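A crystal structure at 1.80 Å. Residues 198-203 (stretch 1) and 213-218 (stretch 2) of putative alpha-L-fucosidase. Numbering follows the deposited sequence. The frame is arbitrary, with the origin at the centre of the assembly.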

# COMPACT_ATOMS: atom_id res chain seq x y z
N TRP B 198 -7.98 -17.58 15.26
CA TRP B 198 -8.35 -16.17 15.42
C TRP B 198 -9.71 -16.10 16.13
O TRP B 198 -10.36 -17.12 16.31
CB TRP B 198 -8.31 -15.40 14.08
CG TRP B 198 -9.47 -15.60 13.16
CD1 TRP B 198 -10.57 -14.80 13.05
CD2 TRP B 198 -9.56 -16.55 12.09
NE1 TRP B 198 -11.40 -15.27 12.05
CE2 TRP B 198 -10.78 -16.31 11.42
CE3 TRP B 198 -8.78 -17.64 11.68
CZ2 TRP B 198 -11.25 -17.15 10.40
CZ3 TRP B 198 -9.21 -18.42 10.63
CH2 TRP B 198 -10.44 -18.20 10.03
N ILE B 199 -10.06 -14.93 16.63
CA ILE B 199 -11.33 -14.69 17.33
C ILE B 199 -12.29 -14.14 16.30
O ILE B 199 -11.94 -13.22 15.59
CB ILE B 199 -11.18 -13.74 18.55
CG1 ILE B 199 -10.12 -14.29 19.54
CG2 ILE B 199 -12.55 -13.54 19.23
CD1 ILE B 199 -9.63 -13.28 20.55
N ASP B 200 -13.51 -14.65 16.26
CA ASP B 200 -14.50 -14.22 15.25
C ASP B 200 -15.17 -12.89 15.67
O ASP B 200 -16.40 -12.80 15.84
CB ASP B 200 -15.53 -15.33 15.11
CG ASP B 200 -16.56 -15.11 14.03
OD1 ASP B 200 -16.19 -14.51 12.98
OD2 ASP B 200 -17.71 -15.53 14.22
N GLY B 201 -14.33 -11.87 15.81
CA GLY B 201 -14.74 -10.57 16.30
C GLY B 201 -15.20 -9.59 15.25
O GLY B 201 -15.35 -9.94 14.08
N LYS B 202 -15.35 -8.33 15.67
CA LYS B 202 -15.90 -7.30 14.81
C LYS B 202 -15.03 -6.96 13.61
O LYS B 202 -15.55 -6.39 12.66
CB LYS B 202 -16.23 -6.02 15.58
CG LYS B 202 -15.02 -5.31 16.19
CD LYS B 202 -15.41 -3.91 16.73
CE LYS B 202 -16.31 -4.01 17.96
NZ LYS B 202 -16.41 -2.71 18.70
N LYS B 203 -13.73 -7.26 13.65
CA LYS B 203 -12.86 -7.00 12.52
C LYS B 203 -12.64 -8.26 11.66
O LYS B 203 -11.84 -8.20 10.74
CB LYS B 203 -11.51 -6.44 12.97
CG LYS B 203 -11.66 -5.30 13.97
CD LYS B 203 -10.33 -4.65 14.34
CE LYS B 203 -10.50 -3.78 15.57
NZ LYS B 203 -9.24 -3.11 15.97
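Stretch 2 (213-218) REDAVS

How does the second stretch run relative to the first? Neither forms a regular helix or strand, so two irregular segments meet, with the chain order reversed between them: Arg213 lies nearest Lys202 (CA to CA 4.9 Å), Ala216 nearest Gly201 (CA to CA 4.5 Å) and Val217 nearest Asp200 (CA to CA 5.6 Å). Together they bury 348 Å².

What does Arg213 do at the start? Its CA-to-CB bond points toward stretch 1, and its CB rests 3.4 Å from Lys202 O, while its backbone N gives a weak hydrogen bond to the same oxygen (Arg213 N to Lys202 O, 3.5 Å). The side chain, with chi1 m, chi2 t and chi3 p, carries the guanidinium to Asp200. There Arg213 NH1 donates to Asp200 OD1 at 2.6 Å, a nearly straight hydrogen bond and salt bridge made at the guanidinium edge. Arg213 is nevertheless poorly ordered, with high B factors.

Where does stretch 2 leave stretch 1? At Glu214 and Asp215, whose CA-to-CB bonds both point away and which make no contact with it; their phi/psi are -112/-7 and -111/45. Asp215 still supports the arginine from within its own stretch: Arg213 NE binds Asp215 OD1 at 3.1 Å in a second salt bridge, and Arg213 NH2 donates to Asp215 O at 2.7 Å.

How does the chain close back onto stretch 1? Ala216 and Val217 adopt extended conformations (-64/150 and -62/143), both with CB directed toward it. Ala216 CB packs 3.6 Å from Gly201 C and 3.5 Å from Lys202 N. Next, Val217 N donates to Asp200 O at 2.9 Å, almost perfectly linear, and Val217 CG1 lies 3.9 Å from Asp200 CB and 4.3 Å from Ile199 CG2. Ser218 then turns its CB away and caps the helix that follows.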

# COMPACT_ATOMS: atom_id res chain seq x y z
N ARG B 213 -18.44 -5.11 11.24
CA ARG B 213 -19.42 -6.13 11.65
C ARG B 213 -20.18 -5.78 12.90
O ARG B 213 -19.58 -5.26 13.84
CB ARG B 213 -18.73 -7.47 11.95
CG ARG B 213 -18.52 -8.35 10.76
CD ARG B 213 -17.81 -9.61 11.18
NE ARG B 213 -18.67 -10.54 11.91
CZ ARG B 213 -18.29 -11.75 12.33
NH1 ARG B 213 -17.04 -12.16 12.13
NH2 ARG B 213 -19.14 -12.54 12.96
N GLU B 214 -21.46 -6.18 12.95
CA GLU B 214 -22.30 -6.06 14.14
C GLU B 214 -22.66 -7.45 14.73
O GLU B 214 -23.25 -7.48 15.81
CB GLU B 214 -23.60 -5.29 13.83
CG GLU B 214 -23.42 -4.06 12.95
CD GLU B 214 -23.63 -4.30 11.47
OE1 GLU B 214 -22.67 -4.75 10.80
OE2 GLU B 214 -24.76 -4.07 10.98
N ASP B 215 -22.31 -8.59 14.05
CA ASP B 215 -22.62 -9.95 14.56
C ASP B 215 -21.32 -10.70 14.98
O ASP B 215 -21.14 -11.90 14.72
CB ASP B 215 -23.43 -10.76 13.53
CG ASP B 215 -22.70 -11.09 12.24
OD1 ASP B 215 -21.80 -10.31 11.85
OD2 ASP B 215 -23.01 -12.16 11.65
N ALA B 216 -20.45 -9.99 15.69
CA ALA B 216 -19.24 -10.58 16.23
C ALA B 216 -19.63 -11.65 17.24
O ALA B 216 -20.69 -11.55 17.88
CB ALA B 216 -18.40 -9.49 16.90
N VAL B 217 -18.81 -12.67 17.39
CA VAL B 217 -19.10 -13.72 18.34
C VAL B 217 -19.14 -13.17 19.78
O VAL B 217 -18.34 -12.31 20.15
CB VAL B 217 -18.08 -14.89 18.20
CG1 VAL B 217 -16.69 -14.50 18.72
CG2 VAL B 217 -18.59 -16.15 18.91
N SER B 218 -20.06 -13.68 20.59
CA SER B 218 -20.09 -13.30 22.01
C SER B 218 -18.99 -14.05 22.74
O SER B 218 -18.52 -15.10 22.29
CB SER B 218 -21.45 -13.65 22.61
OG SER B 218 -21.59 -15.06 22.70